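Local coordinates for protein fructuronate-tagaturonate epimerase UxaE from Cohnella laeviribosi in complex with 1 glycerol (Cohnella laeviribosi, PDB 6IL9) that catalyses the epimerisation of tagaturonate and fructuronate into one another, probably with the help of a zinc ion bound in its TIM barrel, at residues Glu27-Gln32 and Gly48-Glu53; Ala121-Arg126 and Lys366-Asn371; His228-Asp233 and Leu326-Ala331. All coordinates share one frame; numbering follows the deposited sequence.

The three contacts run from the heart of the fold to its outskirts. Contact 2 is fully buried inside the TIM barrel, where a glutamine close to a bound glycerol bonds to a backbone carbonyl, beside a lysine that lies near the zinc site. Contact 1, about 34 Å away between centres, is partly buried in the N-terminal antiparallel sheet and mixes an ion pair, a side-chain bond to a helix start and a small apolar patch. Contact 3, at the surface on the opposite side of the chain's centre from contact 1, is apolar and CH-pi packing. No strand or helix is shared, yet contacts 2 and 3 both involve the barrel: its strands in one, an outer helix in the other.

Contact 1. Residues Glu27-Gln32 and Gly48-Glu53; sequences EGTRVQ and GKLYDE
Thr29 and Tyr51 meet where the start of a short helix faces a strand. The Thr29 hydroxyl serves two backbone groups: OG1 accepts the amide of Tyr51 (N to OG1 3.2 Å, N-H...O angle 146°) and also bonds to the carbonyl O of Gly46, to which it can only donate. Because Gly48 is the N-cap residue, the Tyr51 amide belongs to the first turn, which has no preceding helical carbonyl to bond, and the threonine fills that role from across the contact. Gly48 passes close to the hydroxyl, its CA 3.4 Å from Thr29 OG1; a CB here would clash with that oxygen, and at this backbone conformation with the preceding carbonyl O as well. The first carbonyl of the turn is taken up in the regular way, Asp52 N to Gly48 O being 3.0 Å.

The strand, 29-36, is the second of the five-stranded antiparallel sheet near the N-terminus, and helix 49-53 follows the third strand, 39-45, its axis passing 7.9 Å from that of residues 29-32 at 56°. On the strand side of the helix Leu50 sets CB against Thr29 CB at 3.8 Å, while its CD2 meets Val31 CG1 tip to tip at 3.7 Å. Phe79 packs on both Val31 and Leu50, and Val74 of helix 69-78 touches Leu50 as well.

At the exposed end, Glu27 and Lys49 form a salt bridge, short at 2.5 Å from Lys49 NZ to the syn lone pair of Glu27 OE1, with a weak second bond of 2.9 Å from NZ to Glu27 OE2. The glutamate is extended beyond CG, whereas the lysine bends at chi3 (-56°) and again at chi4, carrying NZ back to the acid. The polar groups of Tyr51 are satisfied outside the contact: OH bonds to Glu58 OE2 and O accepts Lys63 NZ.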
loop_
_atom_site.group_PDB
_atom_site.type_symbol
_atom_site.label_atom_id
_atom_site.label_comp_id
_atom_site.label_asym_id
_atom_site.label_seq_id
_atom_site.Cartn_x
_atom_site.Cartn_y
_atom_site.Cartn_z
ATOM N N GLU A 27 -25.753 15.053 16.255
ATOM C CA GLU A 27 -27.009 15.374 16.945
ATOM C C GLU A 27 -26.638 15.707 18.390
ATOM O O GLU A 27 -25.731 16.527 18.609
ATOM C CB GLU A 27 -28.015 14.244 16.761
ATOM C CG GLU A 27 -28.549 14.121 15.341
ATOM C CD GLU A 27 -29.479 12.934 15.166
ATOM O OE1 GLU A 27 -29.099 11.814 15.577
ATOM O OE2 GLU A 27 -30.588 13.118 14.619
ATOM N N GLY A 28 -27.270 15.103 19.388
ATOM C CA GLY A 28 -26.959 15.443 20.760
ATOM C C GLY A 28 -25.849 14.645 21.409
ATOM O O GLY A 28 -25.654 14.765 22.622
ATOM N N THR A 29 -25.109 13.840 20.650
ATOM C CA THR A 29 -24.063 12.989 21.202
ATOM C C THR A 29 -22.690 13.548 20.860
ATOM O O THR A 29 -22.385 13.778 19.686
ATOM C CB THR A 29 -24.173 11.555 20.677
ATOM O OG1 THR A 29 -25.479 11.038 20.951
ATOM C CG2 THR A 29 -23.121 10.660 21.345
ATOM N N ARG A 30 -21.866 13.747 21.888
ATOM C CA ARG A 30 -20.469 14.132 21.740
ATOM C C ARG A 30 -19.591 12.891 21.852
ATOM O O ARG A 30 -19.847 12.017 22.681
ATOM C CB ARG A 30 -20.070 15.142 22.813
ATOM C CG ARG A 30 -20.373 16.583 22.464
ATOM C CD ARG A 30 -20.560 17.409 23.727
ATOM N NE ARG A 30 -21.710 16.948 24.501
ATOM C CZ ARG A 30 -21.646 16.493 25.748
ATOM N NH1 ARG A 30 -20.481 16.434 26.383
ATOM N NH2 ARG A 30 -22.754 16.098 26.365
ATOM N N VAL A 31 -18.569 12.802 21.005
ATOM C CA VAL A 31 -17.660 11.660 21.027
ATOM C C VAL A 31 -16.231 12.172 20.918
ATOM O O VAL A 31 -15.955 13.141 20.202
ATOM C CB VAL A 31 -17.960 10.655 19.894
ATOM C CG1 VAL A 31 -19.253 9.901 20.169
ATOM C CG2 VAL A 31 -18.035 11.370 18.562
ATOM N N GLN A 32 -15.323 11.518 21.642
ATOM C CA GLN A 32 -13.897 11.798 21.538
ATOM C C GLN A 32 -13.146 10.490 21.715
ATOM O O GLN A 32 -13.724 9.473 22.096
ATOM C CB GLN A 32 -13.446 12.823 22.580
ATOM C CG GLN A 32 -13.542 12.331 24.005
ATOM C CD GLN A 32 -13.284 13.440 25.004
ATOM O OE1 GLN A 32 -13.498 14.619 24.710
ATOM N NE2 GLN A 32 -12.809 13.074 26.185
ATOM N N GLY A 48 -28.683 10.472 22.277
ATOM C CA GLY A 48 -28.816 10.523 20.835
ATOM C C GLY A 48 -28.613 9.160 20.221
ATOM O O GLY A 48 -28.172 8.214 20.872
ATOM N N LYS A 49 -28.951 9.074 18.928
ATOM C CA LYS A 49 -28.835 7.799 18.228
ATOM C C LYS A 49 -27.389 7.336 18.151
ATOM O O LYS A 49 -27.127 6.129 18.156
ATOM C CB LYS A 49 -29.427 7.895 16.820
ATOM C CG LYS A 49 -30.954 7.886 16.778
ATOM C CD LYS A 49 -31.478 7.803 15.348
ATOM C CE LYS A 49 -30.925 8.928 14.484
ATOM N NZ LYS A 49 -31.074 10.268 15.128
ATOM N N LEU A 50 -26.440 8.270 18.069
ATOM C CA LEU A 50 -25.035 7.878 18.084
ATOM C C LEU A 50 -24.675 7.228 19.414
ATOM O O LEU A 50 -24.063 6.156 19.446
ATOM C CB LEU A 50 -24.146 9.089 17.800
ATOM C CG LEU A 50 -22.636 8.864 17.934
ATOM C CD1 LEU A 50 -22.189 7.666 17.103
ATOM C CD2 LEU A 50 -21.865 10.120 17.541
ATOM N N TYR A 51 -25.069 7.858 20.530
ATOM C CA TYR A 51 -24.817 7.267 21.844
ATOM C C TYR A 51 -25.438 5.878 21.957
ATOM O O TYR A 51 -24.827 4.956 22.512
ATOM C CB TYR A 51 -25.353 8.184 22.948
ATOM C CG TYR A 51 -25.042 7.723 24.366
ATOM C CD1 TYR A 51 -25.814 6.744 24.996
ATOM C CD2 TYR A 51 -23.980 8.273 25.076
ATOM C CE1 TYR A 51 -25.531 6.323 26.288
ATOM C CE2 TYR A 51 -23.694 7.861 26.371
ATOM C CZ TYR A 51 -24.472 6.886 26.969
ATOM O OH TYR A 51 -24.182 6.479 28.252
ATOM N N ASP A 52 -26.658 5.711 21.439
ATOM C CA ASP A 52 -27.369 4.448 21.615
ATOM C C ASP A 52 -26.736 3.334 20.798
ATOM O O ASP A 52 -26.720 2.174 21.229
ATOM C CB ASP A 52 -28.839 4.617 21.229
ATOM C CG ASP A 52 -29.541 5.675 22.052
ATOM O OD1 ASP A 52 -29.166 5.867 23.227
ATOM O OD2 ASP A 52 -30.474 6.313 21.526
ATOM N N GLU A 53 -26.213 3.665 19.613
ATOM C CA GLU A 53 -25.727 2.643 18.694
ATOM C C GLU A 53 -24.316 2.181 19.032
ATOM O O GLU A 53 -23.970 1.023 18.773
ATOM C CB GLU A 53 -25.794 3.168 17.257
ATOM C CG GLU A 53 -27.225 3.309 16.739
ATOM C CD GLU A 53 -27.349 4.235 15.541
ATOM O OE1 GLU A 53 -26.326 4.509 14.877
ATOM O OE2 GLU A 53 -28.483 4.695 15.270
#

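Contact 2. Residues Ala121-Arg126 and Lys366-Asn371; sequences AQQSIR and KTAGTN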
loop_
_atom_site.group_PDB
_atom_site.type_symbol
_atom_site.label_atom_id
_atom_site.label_comp_id
_atom_site.label_asym_id
_atom_site.label_seq_id
_atom_site.Cartn_x
_atom_site.Cartn_y
_atom_site.Cartn_z
ATOM N N ALA A 121 -5.727 2.727 3.929
ATOM C CA ALA A 121 -5.988 1.305 4.088
ATOM C C ALA A 121 -5.454 0.618 2.844
ATOM O O ALA A 121 -6.034 0.746 1.762
ATOM C CB ALA A 121 -7.484 1.040 4.271
ATOM N N GLN A 122 -4.349 -0.099 2.983
ATOM C CA GLN A 122 -3.757 -0.762 1.825
ATOM C C GLN A 122 -2.966 -1.954 2.329
ATOM O O GLN A 122 -1.961 -1.763 3.013
ATOM C CB GLN A 122 -2.855 0.200 1.051
ATOM C CG GLN A 122 -2.016 -0.490 -0.012
ATOM C CD GLN A 122 -0.664 0.163 -0.186
ATOM O OE1 GLN A 122 -0.561 1.247 -0.749
ATOM N NE2 GLN A 122 0.383 -0.490 0.302
ATOM N N GLN A 123 -3.420 -3.166 2.009
ATOM C CA GLN A 123 -2.672 -4.378 2.329
ATOM C C GLN A 123 -2.929 -5.394 1.228
ATOM O O GLN A 123 -4.010 -5.418 0.627
ATOM C CB GLN A 123 -3.077 -4.968 3.692
ATOM C CG GLN A 123 -2.495 -4.243 4.915
ATOM C CD GLN A 123 -1.004 -4.465 5.055
ATOM O OE1 GLN A 123 -0.567 -5.444 5.672
ATOM N NE2 GLN A 123 -0.207 -3.571 4.471
ATOM N N SER A 124 -1.923 -6.219 0.960
ATOM C CA SER A 124 -2.045 -7.298 -0.012
ATOM C C SER A 124 -2.606 -8.550 0.648
ATOM O O SER A 124 -2.585 -8.700 1.871
ATOM C CB SER A 124 -0.690 -7.628 -0.646
ATOM O OG SER A 124 0.172 -8.257 0.292
ATOM N N ILE A 125 -3.097 -9.462 -0.200
ATOM C CA ILE A 125 -3.587 -10.755 0.272
ATOM C C ILE A 125 -2.486 -11.499 1.017
ATOM O O ILE A 125 -2.724 -12.106 2.069
ATOM C CB ILE A 125 -4.131 -11.578 -0.912
ATOM C CG1 ILE A 125 -5.392 -10.930 -1.476
ATOM C CG2 ILE A 125 -4.419 -13.000 -0.483
ATOM C CD1 ILE A 125 -6.555 -10.927 -0.503
ATOM N N ARG A 126 -1.256 -11.448 0.491
ATOM C CA ARG A 126 -0.128 -12.082 1.165
ATOM C C ARG A 126 0.150 -11.436 2.517
ATOM O O ARG A 126 0.424 -12.131 3.500
ATOM C CB ARG A 126 1.115 -12.012 0.277
ATOM C CG ARG A 126 2.403 -12.412 0.991
ATOM C CD ARG A 126 3.511 -12.666 0.000
ATOM N NE ARG A 126 3.160 -13.759 -0.901
ATOM C CZ ARG A 126 3.460 -13.782 -2.195
ATOM N NH1 ARG A 126 4.120 -12.766 -2.741
ATOM N NH2 ARG A 126 3.096 -14.817 -2.942
ATOM N N LYS A 366 3.211 3.613 -3.934
ATOM C CA LYS A 366 2.801 2.703 -2.865
ATOM C C LYS A 366 3.947 2.426 -1.903
ATOM O O LYS A 366 5.093 2.223 -2.322
ATOM C CB LYS A 366 2.292 1.366 -3.418
ATOM C CG LYS A 366 1.011 1.484 -4.188
ATOM C CD LYS A 366 0.258 0.154 -4.219
ATOM C CE LYS A 366 -0.901 0.277 -5.191
ATOM N NZ LYS A 366 -1.724 -0.962 -5.226
ATOM N N THR A 367 3.625 2.444 -0.611
ATOM C CA THR A 367 4.504 2.016 0.471
ATOM C C THR A 367 3.743 1.062 1.379
ATOM O O THR A 367 2.503 1.055 1.418
ATOM C CB THR A 367 5.016 3.190 1.331
ATOM O OG1 THR A 367 3.964 3.643 2.198
ATOM C CG2 THR A 367 5.502 4.343 0.465
ATOM N N ALA A 368 4.500 0.261 2.132
ATOM C CA ALA A 368 3.908 -0.545 3.198
ATOM C C ALA A 368 4.980 -0.962 4.198
ATOM O O ALA A 368 4.964 -0.520 5.352
ATOM C CB ALA A 368 3.191 -1.769 2.617
ATOM N N GLY A 369 5.936 -1.782 3.757
ATOM C CA GLY A 369 6.916 -2.329 4.682
ATOM C C GLY A 369 7.811 -1.294 5.339
ATOM O O GLY A 369 8.312 -1.516 6.447
ATOM N N THR A 370 8.032 -0.154 4.677
ATOM C CA THR A 370 8.876 0.871 5.285
ATOM C C THR A 370 8.260 1.397 6.574
ATOM O O THR A 370 8.980 1.838 7.473
ATOM C CB THR A 370 9.124 2.023 4.308
ATOM O OG1 THR A 370 10.361 2.673 4.627
ATOM C CG2 THR A 370 7.982 3.055 4.341
ATOM N N ASN A 371 6.936 1.329 6.689
ATOM C CA ASN A 371 6.267 1.770 7.905
ATOM C C ASN A 371 6.452 0.763 9.035
ATOM O O ASN A 371 6.522 1.148 10.213
ATOM C CB ASN A 371 4.794 2.021 7.573
ATOM C CG ASN A 371 4.636 3.026 6.444
ATOM O OD1 ASN A 371 5.137 4.147 6.538
ATOM N ND2 ASN A 371 3.971 2.628 5.367
#
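Gln122 gives its amide NE2 to the carbonyl O of Thr367 at 2.9 Å, in a bent bond (N-H...O 135°) with the donor 42° out of the carbonyl plane. The other branch of the same amide, OE1, rests against the aliphatic part of Lys366, 3.7 Å from its CD, and NE2 also borders the methyl of Ala368. CG of Gln122 lies anti to the backbone N, and a bend at chi2 (-146°) sets CD, which carries the amide, toward strand 363-367. Gln122 and Thr367 stand on barrel strands 117-124 and 363-367, second and eighth of the TIM barrel; these are not neighbours, and strand 93-96 runs between them, bonding to Thr367 through Gly95. An alanine in place of Gln122 would probably leave the Thr367 carbonyl without this side-chain donor and the lysine methylenes without their amide neighbour. One shell out, Gln123 NE2 bonds to Gln122 O at 2.9 Å. Lys366 NZ is gripped by Asp158, Asp160, Glu269 and Thr180, and its side chain lies about 6 Å from the zinc ion held by His161, Asp273 and His343. The Gln122 side chain is about 4 Å from a bound glycerol.

Contact 3. Residues His228-Asp233 and Leu326-Ala331; sequences HAIHFD and LAVHAA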
loop_
_atom_site.group_PDB
_atom_site.type_symbol
_atom_site.label_atom_id
_atom_site.label_comp_id
_atom_site.label_asym_id
_atom_site.label_seq_id
_atom_site.Cartn_x
_atom_site.Cartn_y
_atom_site.Cartn_z
ATOM N N HIS A 228 7.390 11.858 -28.349
ATOM C CA HIS A 228 7.897 10.505 -28.491
ATOM C C HIS A 228 7.179 9.797 -29.628
ATOM O O HIS A 228 5.948 9.811 -29.696
ATOM C CB HIS A 228 7.721 9.732 -27.183
ATOM C CG HIS A 228 8.301 10.445 -26.005
ATOM N ND1 HIS A 228 9.659 10.533 -25.792
ATOM C CD2 HIS A 228 7.717 11.142 -25.003
ATOM C CE1 HIS A 228 9.885 11.230 -24.695
ATOM N NE2 HIS A 228 8.724 11.619 -24.200
ATOM N N ALA A 229 7.949 9.197 -30.518
ATOM C CA ALA A 229 7.407 8.378 -31.590
ATOM C C ALA A 229 7.518 6.921 -31.169
ATOM O O ALA A 229 8.591 6.472 -30.753
ATOM C CB ALA A 229 8.152 8.622 -32.902
ATOM N N ILE A 230 6.402 6.201 -31.237
ATOM C CA ILE A 230 6.348 4.782 -30.900
ATOM C C ILE A 230 5.978 4.031 -32.170
ATOM O O ILE A 230 4.896 4.245 -32.729
ATOM C CB ILE A 230 5.342 4.495 -29.773
ATOM C CG1 ILE A 230 5.737 5.254 -28.500
ATOM C CG2 ILE A 230 5.259 2.999 -29.504
ATOM C CD1 ILE A 230 4.821 4.978 -27.314
ATOM N N HIS A 231 6.879 3.176 -32.632
ATOM C CA HIS A 231 6.714 2.470 -33.893
ATOM C C HIS A 231 6.661 0.974 -33.628
ATOM O O HIS A 231 7.399 0.457 -32.786
ATOM C CB HIS A 231 7.862 2.800 -34.858
ATOM C CG HIS A 231 7.686 2.226 -36.228
ATOM N ND1 HIS A 231 6.795 2.744 -37.143
ATOM C CD2 HIS A 231 8.292 1.181 -36.841
ATOM C CE1 HIS A 231 6.857 2.041 -38.260
ATOM N NE2 HIS A 231 7.755 1.086 -38.102
ATOM N N PHE A 232 5.775 0.283 -34.342
ATOM C CA PHE A 232 5.645 -1.168 -34.244
ATOM C C PHE A 232 6.011 -1.783 -35.584
ATOM O O PHE A 232 5.338 -1.533 -36.588
ATOM C CB PHE A 232 4.228 -1.574 -33.844
ATOM C CG PHE A 232 3.835 -1.105 -32.480
ATOM C CD1 PHE A 232 3.269 0.147 -32.308
ATOM C CD2 PHE A 232 4.035 -1.913 -31.371
ATOM C CE1 PHE A 232 2.909 0.587 -31.055
ATOM C CE2 PHE A 232 3.674 -1.478 -30.101
ATOM C CZ PHE A 232 3.107 -0.227 -29.950
ATOM N N ASP A 233 7.082 -2.568 -35.600
ATOM C CA ASP A 233 7.328 -3.464 -36.714
ATOM C C ASP A 233 6.778 -4.842 -36.350
ATOM O O ASP A 233 6.288 -5.064 -35.240
ATOM C CB ASP A 233 8.814 -3.496 -37.072
ATOM C CG ASP A 233 9.678 -4.023 -35.952
ATOM O OD1 ASP A 233 9.149 -4.338 -34.870
ATOM O OD2 ASP A 233 10.906 -4.121 -36.150
ATOM N N LEU A 326 11.095 6.436 -18.229
ATOM C CA LEU A 326 10.032 7.115 -17.490
ATOM C C LEU A 326 9.399 8.218 -18.330
ATOM O O LEU A 326 8.181 8.415 -18.295
ATOM C CB LEU A 326 10.575 7.681 -16.175
ATOM C CG LEU A 326 9.639 8.613 -15.398
ATOM C CD1 LEU A 326 8.451 7.814 -14.889
ATOM C CD2 LEU A 326 10.366 9.291 -14.237
ATOM N N ALA A 327 10.214 8.947 -19.099
ATOM C CA ALA A 327 9.678 10.016 -19.936
ATOM C C ALA A 327 8.592 9.491 -20.868
ATOM O O ALA A 327 7.526 10.107 -20.997
ATOM C CB ALA A 327 10.805 10.672 -20.739
ATOM N N VAL A 328 8.840 8.344 -21.511
ATOM C CA VAL A 328 7.855 7.775 -22.430
ATOM C C VAL A 328 6.669 7.195 -21.664
ATOM O O VAL A 328 5.509 7.405 -22.042
ATOM C CB VAL A 328 8.510 6.716 -23.331
ATOM C CG1 VAL A 328 7.554 6.347 -24.453
ATOM C CG2 VAL A 328 9.807 7.259 -23.901
ATOM N N HIS A 329 6.943 6.439 -20.592
ATOM C CA HIS A 329 5.873 5.883 -19.762
ATOM C C HIS A 329 4.927 6.977 -19.299
ATOM O O HIS A 329 3.702 6.815 -19.340
ATOM C CB HIS A 329 6.447 5.180 -18.529
ATOM C CG HIS A 329 7.063 3.844 -18.799
ATOM N ND1 HIS A 329 6.415 2.853 -19.503
ATOM C CD2 HIS A 329 8.251 3.321 -18.416
ATOM C CE1 HIS A 329 7.189 1.783 -19.563
ATOM N NE2 HIS A 329 8.309 2.041 -18.914
ATOM N N ALA A 330 5.486 8.105 -18.842
ATOM C CA ALA A 330 4.659 9.205 -18.346
ATOM C C ALA A 330 3.855 9.841 -19.468
ATOM O O ALA A 330 2.717 10.275 -19.255
ATOM C CB ALA A 330 5.529 10.269 -17.674
ATOM N N ALA A 331 4.440 9.924 -20.666
ATOM C CA ALA A 331 3.724 10.487 -21.807
ATOM C C ALA A 331 2.560 9.595 -22.220
ATOM O O ALA A 331 1.497 10.093 -22.618
ATOM C CB ALA A 331 4.689 10.693 -22.981
#
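The imidazole of His228 takes Val328 CG2 over one face, a CH-pi contact in which the methyl sits 4.0 Å from the ring centroid and 22° off the normal. It is displaced toward the rim, and Val328 CG2 is nearest to His228 ND1, at 3.8 Å. The valine sends this methyl anti to its own carbonyl carbon, while CG1, anti to the backbone N, is directed at a different neighbour. The side chains meet at a slant, and it is CG2 that rests on the ring.

Other parts of the helix meet the ring obliquely. Ala331 CB lies 3.7 Å from His228 CD2, and Ala327 O is 3.7 Å from His228 NE2, a proximity and not a hydrogen bond; the oxygen accepts Ala331 N within the helix. Ala327 CB is 4.1 Å from His228 CE1. His228 is thus set against one turn of helix surface, from Ala327 to Ala331.

Two residues further along the strand, Ile230 points the same way and runs alongside Val328 but pointing the other way from it, Ile230 CD1 being 4.2 Å from Val328 CG1. Phe285 and Val225 pack on this isoleucine, and Pro281 touches Val328, so helix 281-293 adjoins the same apolar layer.

Strand 228-232 runs nearly perpendicular to the helical segment, at 84° with 9.9 Å between axes. It forms a beta hairpin with strand 221-225, inserted between the fourth and fifth barrel strands, and here the hairpin packs across helix 319-336, the outer helix of the beta-alpha-beta crossover from strand 300-302 to strand 339-342 of the TIM barrel.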